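Local coordinates for protein 3-deoxy-manno-octulosonate cytidylyltransferase (Escherichia coli, PDB 1GQ9) that activates the eight-carbon sugar KDO for bacterial lipopolysaccharide synthesis by transferring CMP to it from CTP, giving CMP-KDO and diphosphate, at residues A[3-8]-A[91-96]; A[78-83]-A[181-186]. One frame throughout, in Å; residues are numbered along the deposited sequence.

Contact 1 of 2, residues A[3-8]-A[91-96]; sequences AVIVIP and IYINLQ. With CTP (cytidine-5'-triphosphate), chain D.
Ala3 to Val6 pair with Ile91 to Asn94 as parallel neighbours in the mixed sheet of this GT-A-type nucleotidyltransferase, the strand directions 29° apart. The N-H of Val4 binds Ile91 O, Val4 O accepts from Ile93 N at 2.9 Å, and the alternation runs on through Val6 N to Ile93 O and Leu95 N to Val6 O. Ala3, Ile5, Ile91 and Ile93 share one face, under helices 29-38 and 104-116; the branched isoleucines suit both strand and core, and small Ala3 fits against Ile91 CB. Ile5 crosses Ile93 at a slant, its CG1 4.0 Å from Ile93 CB; chi1 of -68° puts CG2 anti to N, facing Leu95 CD1. An alanine here would lose both branches and is likely to leave a gap beside Leu95 CD1 and Ile93, against Ala37 of helix 29-38. On the other face, toward helix 76-84, Val4 and Tyr92 run side by side, Val4 CG2 meeting Tyr92 CD2 at 3.6 Å, while the tyrosine hydroxyl bonds to Val87 O. At the C-terminal ends of both segments lies the nucleotide: Gln96 OE1 is 3.0 Å from C4' of CTP, and the ribose O3' donates a hydrogen bond to Pro8 O at 2.5 Å.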
loop_
_atom_site.group_PDB
_atom_site.type_symbol
_atom_site.label_atom_id
_atom_site.label_comp_id
_atom_site.label_asym_id
_atom_site.label_seq_id
_atom_site.Cartn_x
_atom_site.Cartn_y
_atom_site.Cartn_z
ATOM N N ALA A 3 -17.458 -12.380 21.141
ATOM C CA ALA A 3 -16.372 -11.425 20.997
ATOM C C ALA A 3 -15.923 -10.956 22.368
ATOM O O ALA A 3 -16.751 -10.704 23.246
ATOM C CB ALA A 3 -16.838 -10.227 20.160
ATOM N N VAL A 4 -14.615 -10.848 22.558
ATOM C CA VAL A 4 -14.080 -10.387 23.829
ATOM C C VAL A 4 -13.085 -9.258 23.592
ATOM O O VAL A 4 -12.528 -9.126 22.502
ATOM C CB VAL A 4 -13.376 -11.534 24.598
ATOM C CG1 VAL A 4 -14.281 -12.745 24.651
ATOM C CG2 VAL A 4 -12.059 -11.883 23.935
ATOM N N ILE A 5 -12.876 -8.442 24.618
ATOM C CA ILE A 5 -11.940 -7.331 24.527
ATOM C C ILE A 5 -10.729 -7.645 25.387
ATOM O O ILE A 5 -10.860 -8.153 26.498
ATOM C CB ILE A 5 -12.577 -6.001 25.013
ATOM C CG1 ILE A 5 -13.681 -5.560 24.047
ATOM C CG2 ILE A 5 -11.525 -4.923 25.095
ATOM C CD1 ILE A 5 -14.368 -4.257 24.435
ATOM N N VAL A 6 -9.546 -7.356 24.863
ATOM C CA VAL A 6 -8.321 -7.603 25.604
ATOM C C VAL A 6 -7.539 -6.306 25.700
ATOM O O VAL A 6 -7.430 -5.567 24.725
ATOM C CB VAL A 6 -7.466 -8.672 24.924
ATOM C CG1 VAL A 6 -6.234 -8.943 25.758
ATOM C CG2 VAL A 6 -8.278 -9.947 24.750
ATOM N N ILE A 7 -7.000 -6.029 26.880
ATOM C CA ILE A 7 -6.253 -4.803 27.108
ATOM C C ILE A 7 -4.847 -5.055 27.640
ATOM O O ILE A 7 -4.659 -5.269 28.839
ATOM C CB ILE A 7 -6.992 -3.915 28.106
ATOM C CG1 ILE A 7 -8.386 -3.602 27.566
ATOM C CG2 ILE A 7 -6.204 -2.643 28.348
ATOM C CD1 ILE A 7 -9.282 -2.898 28.562
ATOM N N PRO A 8 -3.837 -5.015 26.755
ATOM C CA PRO A 8 -2.439 -5.239 27.126
ATOM C C PRO A 8 -1.982 -4.147 28.075
ATOM O O PRO A 8 -2.083 -2.976 27.749
ATOM C CB PRO A 8 -1.709 -5.154 25.786
ATOM C CG PRO A 8 -2.757 -5.531 24.786
ATOM C CD PRO A 8 -3.945 -4.774 25.310
ATOM N N ILE A 91 -14.145 -13.422 17.987
ATOM C CA ILE A 91 -13.580 -12.116 17.676
ATOM C C ILE A 91 -12.849 -11.519 18.872
ATOM O O ILE A 91 -13.401 -11.432 19.964
ATOM C CB ILE A 91 -14.707 -11.132 17.241
ATOM C CG1 ILE A 91 -15.399 -11.660 15.985
ATOM C CG2 ILE A 91 -14.142 -9.746 17.017
ATOM C CD1 ILE A 91 -16.505 -10.776 15.475
ATOM N N TYR A 92 -11.608 -11.105 18.663
ATOM C CA TYR A 92 -10.841 -10.508 19.737
ATOM C C TYR A 92 -10.591 -9.054 19.413
ATOM O O TYR A 92 -10.181 -8.724 18.305
ATOM C CB TYR A 92 -9.497 -11.219 19.912
ATOM C CG TYR A 92 -9.613 -12.667 20.330
ATOM C CD1 TYR A 92 -9.851 -13.672 19.390
ATOM C CD2 TYR A 92 -9.546 -13.027 21.675
ATOM C CE1 TYR A 92 -10.024 -14.992 19.780
ATOM C CE2 TYR A 92 -9.719 -14.344 22.074
ATOM C CZ TYR A 92 -9.961 -15.320 21.123
ATOM O OH TYR A 92 -10.168 -16.617 21.524
ATOM N N ILE A 93 -10.856 -8.180 20.376
ATOM C CA ILE A 93 -10.604 -6.761 20.182
ATOM C C ILE A 93 -9.468 -6.354 21.113
ATOM O O ILE A 93 -9.508 -6.597 22.327
ATOM C CB ILE A 93 -11.843 -5.899 20.486
ATOM C CG1 ILE A 93 -12.973 -6.260 19.518
ATOM C CG2 ILE A 93 -11.485 -4.415 20.360
ATOM C CD1 ILE A 93 -14.224 -5.445 19.726
ATOM N N ASN A 94 -8.451 -5.740 20.523
ATOM C CA ASN A 94 -7.280 -5.305 21.257
ATOM C C ASN A 94 -7.274 -3.790 21.470
ATOM O O ASN A 94 -7.061 -3.016 20.544
ATOM C CB ASN A 94 -6.036 -5.789 20.506
ATOM C CG ASN A 94 -4.859 -4.864 20.653
ATOM O OD1 ASN A 94 -4.722 -3.896 19.901
ATOM N ND2 ASN A 94 -3.997 -5.151 21.624
ATOM N N LEU A 95 -7.545 -3.387 22.705
ATOM C CA LEU A 95 -7.582 -1.985 23.096
ATOM C C LEU A 95 -6.314 -1.689 23.869
ATOM O O LEU A 95 -6.033 -2.347 24.865
ATOM C CB LEU A 95 -8.790 -1.725 23.999
ATOM C CG LEU A 95 -10.168 -1.651 23.347
ATOM C CD1 LEU A 95 -11.255 -1.693 24.394
ATOM C CD2 LEU A 95 -10.257 -0.365 22.546
ATOM N N GLN A 96 -5.547 -0.700 23.430
ATOM C CA GLN A 96 -4.316 -0.379 24.130
ATOM C C GLN A 96 -4.606 0.144 25.527
ATOM O O GLN A 96 -5.695 0.646 25.800
ATOM C CB GLN A 96 -3.494 0.617 23.316
ATOM C CG GLN A 96 -3.112 0.055 21.961
ATOM C CD GLN A 96 -2.749 -1.433 22.028
ATOM O OE1 GLN A 96 -1.754 -1.826 22.642
ATOM N NE2 GLN A 96 -3.567 -2.262 21.399
HETATM N N1 CTP D . 2.212 -3.729 25.426
HETATM C C2 CTP D . 2.194 -4.928 26.117
HETATM N N3 CTP D . 3.295 -5.866 25.959
HETATM C C4 CTP D . 4.307 -5.633 25.184
HETATM C C5 CTP D . 4.307 -4.334 24.445
HETATM C C6 CTP D . 3.280 -3.456 24.592
HETATM O O2 CTP D . 1.302 -5.269 26.876
HETATM N N4 CTP D . 5.284 -6.484 25.051
HETATM C "C1'" CTP D . 1.103 -2.758 25.569
HETATM C "C2'" CTP D . 1.397 -1.563 26.500
HETATM O "O2'" CTP D . 1.460 -1.931 27.882
HETATM C "C3'" CTP D . 0.276 -0.579 26.147
HETATM C "C4'" CTP D . 0.168 -0.748 24.624
HETATM O "O4'" CTP D . 0.684 -2.074 24.343
HETATM O "O3'" CTP D . -0.985 -0.957 26.717
HETATM C "C5'" CTP D . 0.911 0.391 23.862
HETATM O "O5'" CTP D . 2.257 0.004 23.539
HETATM P PA CTP D . 3.438 1.083 23.452
HETATM O O1A CTP D . 4.561 0.562 22.617
HETATM O O2A CTP D . 2.884 2.300 22.783
HETATM O O3A CTP D . 3.913 1.439 24.961
HETATM P PB CTP D . 5.254 0.690 25.491
HETATM O O1B CTP D . 5.190 -0.755 25.113
HETATM O O2B CTP D . 5.273 0.752 26.985
HETATM O O3B CTP D . 6.582 1.352 24.807
HETATM P PG CTP D . 6.644 2.972 24.704
HETATM O O1G CTP D . 7.956 3.417 24.149
HETATM O O2G CTP D . 6.448 3.583 26.052
HETATM O O3G CTP D . 5.484 3.479 23.718
#

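Contact 2 of 2, residues A[78-83]-A[181-186]; sequences DRLVEV and DVLQNY. With CTP (cytidine-5'-triphosphate), chain D.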
loop_
_atom_site.group_PDB
_atom_site.type_symbol
_atom_site.label_atom_id
_atom_site.label_comp_id
_atom_site.label_asym_id
_atom_site.label_seq_id
_atom_site.Cartn_x
_atom_site.Cartn_y
_atom_site.Cartn_z
ATOM N N ASP A 78 1.487 -10.027 20.150
ATOM C CA ASP A 78 1.955 -11.287 20.684
ATOM C C ASP A 78 1.188 -11.601 21.971
ATOM O O ASP A 78 0.475 -12.603 22.051
ATOM C CB ASP A 78 3.465 -11.221 20.956
ATOM C CG ASP A 78 4.293 -11.086 19.675
ATOM O OD1 ASP A 78 4.110 -11.921 18.760
ATOM O OD2 ASP A 78 5.131 -10.155 19.583
ATOM N N ARG A 79 1.321 -10.730 22.966
ATOM C CA ARG A 79 0.664 -10.920 24.250
ATOM C C ARG A 79 -0.802 -11.301 24.068
ATOM O O ARG A 79 -1.362 -12.063 24.861
ATOM C CB ARG A 79 0.796 -9.647 25.075
ATOM C CG ARG A 79 0.236 -9.718 26.477
ATOM C CD ARG A 79 0.409 -8.368 27.179
ATOM N NE ARG A 79 1.604 -8.291 28.031
ATOM C CZ ARG A 79 2.867 -8.388 27.617
ATOM N NH1 ARG A 79 3.148 -8.570 26.336
ATOM N NH2 ARG A 79 3.859 -8.297 28.493
ATOM N N LEU A 80 -1.418 -10.779 23.010
ATOM C CA LEU A 80 -2.818 -11.074 22.705
ATOM C C LEU A 80 -2.959 -12.539 22.303
ATOM O O LEU A 80 -3.906 -13.208 22.716
ATOM C CB LEU A 80 -3.313 -10.179 21.568
ATOM C CG LEU A 80 -4.692 -10.459 20.977
ATOM C CD1 LEU A 80 -5.764 -10.250 22.015
ATOM C CD2 LEU A 80 -4.921 -9.524 19.808
ATOM N N VAL A 81 -2.011 -13.027 21.501
ATOM C CA VAL A 81 -2.006 -14.417 21.042
ATOM C C VAL A 81 -2.064 -15.367 22.236
ATOM O O VAL A 81 -2.831 -16.333 22.239
ATOM C CB VAL A 81 -0.718 -14.745 20.225
ATOM C CG1 VAL A 81 -0.692 -16.218 19.871
ATOM C CG2 VAL A 81 -0.654 -13.900 18.945
ATOM N N GLU A 82 -1.246 -15.078 23.247
ATOM C CA GLU A 82 -1.166 -15.874 24.467
ATOM C C GLU A 82 -2.513 -15.926 25.190
ATOM O O GLU A 82 -2.852 -16.938 25.789
ATOM C CB GLU A 82 -0.105 -15.272 25.388
ATOM C CG GLU A 82 0.294 -16.127 26.567
ATOM C CD GLU A 82 1.048 -15.333 27.622
ATOM O OE1 GLU A 82 1.886 -14.486 27.249
ATOM O OE2 GLU A 82 0.806 -15.559 28.829
ATOM N N VAL A 83 -3.271 -14.831 25.124
ATOM C CA VAL A 83 -4.585 -14.751 25.765
ATOM C C VAL A 83 -5.664 -15.421 24.909
ATOM O O VAL A 83 -6.677 -15.901 25.432
ATOM C CB VAL A 83 -5.007 -13.279 26.021
ATOM C CG1 VAL A 83 -6.271 -13.247 26.874
ATOM C CG2 VAL A 83 -3.876 -12.517 26.696
ATOM N N ASP A 181 -8.991 -17.290 14.243
ATOM C CA ASP A 181 -8.102 -18.007 13.345
ATOM C C ASP A 181 -6.853 -17.198 12.966
ATOM O O ASP A 181 -5.752 -17.752 12.885
ATOM C CB ASP A 181 -8.864 -18.398 12.090
ATOM C CG ASP A 181 -9.287 -17.200 11.282
ATOM O OD1 ASP A 181 -9.889 -16.276 11.868
ATOM O OD2 ASP A 181 -9.022 -17.181 10.063
ATOM N N VAL A 182 -7.016 -15.900 12.723
ATOM C CA VAL A 182 -5.875 -15.056 12.373
ATOM C C VAL A 182 -4.813 -15.129 13.460
ATOM O O VAL A 182 -3.637 -15.310 13.169
ATOM C CB VAL A 182 -6.294 -13.583 12.173
ATOM C CG1 VAL A 182 -5.066 -12.679 12.161
ATOM C CG2 VAL A 182 -7.062 -13.447 10.869
ATOM N N LEU A 183 -5.234 -15.000 14.712
ATOM C CA LEU A 183 -4.309 -15.065 15.829
ATOM C C LEU A 183 -3.652 -16.444 15.937
ATOM O O LEU A 183 -2.498 -16.559 16.350
ATOM C CB LEU A 183 -5.033 -14.743 17.139
ATOM C CG LEU A 183 -5.652 -13.350 17.283
ATOM C CD1 LEU A 183 -6.237 -13.198 18.675
ATOM C CD2 LEU A 183 -4.594 -12.284 17.032
ATOM N N GLN A 184 -4.380 -17.491 15.558
ATOM C CA GLN A 184 -3.850 -18.853 15.646
ATOM C C GLN A 184 -2.712 -19.165 14.675
ATOM O O GLN A 184 -1.781 -19.903 15.008
ATOM C CB GLN A 184 -4.976 -19.868 15.454
ATOM C CG GLN A 184 -6.028 -19.821 16.539
ATOM C CD GLN A 184 -7.110 -20.854 16.320
ATOM O OE1 GLN A 184 -7.549 -21.068 15.191
ATOM N NE2 GLN A 184 -7.554 -21.497 17.396
ATOM N N ASN A 185 -2.796 -18.622 13.467
ATOM C CA ASN A 185 -1.756 -18.851 12.468
ATOM C C ASN A 185 -0.945 -17.585 12.345
ATOM O O ASN A 185 -0.600 -17.164 11.244
ATOM C CB ASN A 185 -2.379 -19.203 11.116
ATOM C CG ASN A 185 -3.276 -20.418 11.197
ATOM O OD1 ASN A 185 -2.924 -21.421 11.825
ATOM N ND2 ASN A 185 -4.439 -20.341 10.560
ATOM N N TYR A 186 -0.647 -16.984 13.492
ATOM C CA TYR A 186 0.098 -15.739 13.533
ATOM C C TYR A 186 1.554 -15.894 13.951
ATOM O O TYR A 186 2.431 -15.282 13.342
ATOM C CB TYR A 186 -0.590 -14.752 14.477
ATOM C CG TYR A 186 0.133 -13.426 14.578
ATOM C CD1 TYR A 186 -0.126 -12.389 13.668
ATOM C CD2 TYR A 186 1.126 -13.228 15.545
ATOM C CE1 TYR A 186 0.592 -11.198 13.717
ATOM C CE2 TYR A 186 1.849 -12.041 15.603
ATOM C CZ TYR A 186 1.581 -11.031 14.686
ATOM O OH TYR A 186 2.319 -9.866 14.737
HETATM N N1 CTP D . 2.212 -3.729 25.426
HETATM C C2 CTP D . 2.194 -4.928 26.117
HETATM N N3 CTP D . 3.295 -5.866 25.959
HETATM C C4 CTP D . 4.307 -5.633 25.184
HETATM C C5 CTP D . 4.307 -4.334 24.445
HETATM C C6 CTP D . 3.280 -3.456 24.592
HETATM O O2 CTP D . 1.302 -5.269 26.876
HETATM N N4 CTP D . 5.284 -6.484 25.051
HETATM C "C1'" CTP D . 1.103 -2.758 25.569
HETATM C "C2'" CTP D . 1.397 -1.563 26.500
HETATM O "O2'" CTP D . 1.460 -1.931 27.882
HETATM C "C3'" CTP D . 0.276 -0.579 26.147
HETATM C "C4'" CTP D . 0.168 -0.748 24.624
HETATM O "O4'" CTP D . 0.684 -2.074 24.343
HETATM O "O3'" CTP D . -0.985 -0.957 26.717
HETATM C "C5'" CTP D . 0.911 0.391 23.862
HETATM O "O5'" CTP D . 2.257 0.004 23.539
HETATM P PA CTP D . 3.438 1.083 23.452
HETATM O O1A CTP D . 4.561 0.562 22.617
HETATM O O2A CTP D . 2.884 2.300 22.783
HETATM O O3A CTP D . 3.913 1.439 24.961
HETATM P PB CTP D . 5.254 0.690 25.491
HETATM O O1B CTP D . 5.190 -0.755 25.113
HETATM O O2B CTP D . 5.273 0.752 26.985
HETATM O O3B CTP D . 6.582 1.352 24.807
HETATM P PG CTP D . 6.644 2.972 24.704
HETATM O O1G CTP D . 7.956 3.417 24.149
HETATM O O2G CTP D . 6.448 3.583 26.052
HETATM O O3G CTP D . 5.484 3.479 23.718
#
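Leu183 points at helix 76-84 with CG anti to its carbonyl carbon (chi1 -62°), and the end of Leu80, whose CG is anti to its own N (chi1 172°), comes over to meet it. Their isobutyl groups thereby meet at about a right angle between helix 76-84, which packs on the sheet of the alpha/beta nucleotide-binding fold, and the short helix 180-184 that follows strand 169-179. Leu80 CG touches Leu183 CD1 at 3.9 Å, and the CD2 atoms of the two residues also meet. Leucine suits both places, because its forked end fills an apolar seam in which Tyr178 lies against both residues. One residue further on, Val81 brings CG1 to 4.0 Å from Leu183 O; this is packing against a carbonyl, and no hydrogen bond joins the two segments. Val81 CG2 lies 3.9 Å from CD2 of Tyr186, oblique to the ring, so a compact, forked valine serves both neighbours. The chain leaves helical geometry at Asn185, and Tyr186 then points its side chain back toward helix 76-84. Asp78 OD1 lies at the edge of that ring, in its plane, 3.9 Å from Tyr186 CE2, with the carboxylate turned 63° from the ring. The second carboxylate oxygen is held by Ser75, while the Tyr186 hydroxyl makes a weak hydrogen bond to Glu201, so both polar ends are engaged beyond the apolar contact. Arg79 takes no part in the helix packing; its long chain, bent at chi3, can reach CTP instead. Cytosine N3 lies over a face of the guanidinium, though its closeness to Arg79 NH1 is doubtful at this resolution, and CTP O2 stands 3.1 Å above the Arg79 guanidinium plane, offset toward the rim.

How the contacts relate
From the N terminus, residues 3-8 form a central strand, and the chain then runs through strands 45-50 and 65-68 to helix 76-84. Strand 91-94 returns beside the first strand, so contact 1 closes a loop of 82 residues that includes residues 78-83. Contact 2 closes its own later, after strands 122-129 and 169-179, when 181-186 comes back to that helix. The segments alternate along the chain, so the two loops cross. Helix 76-84, which carries one side of contact 2, rests on the strands of contact 1: Leu80 CD1 packs on Val6 CB at 3.7 Å, and Leu183 CD1 reaches Tyr92 CD1. Together the two contacts tie the parallel strands to the antiparallel part of the sheet, and both reach CTP.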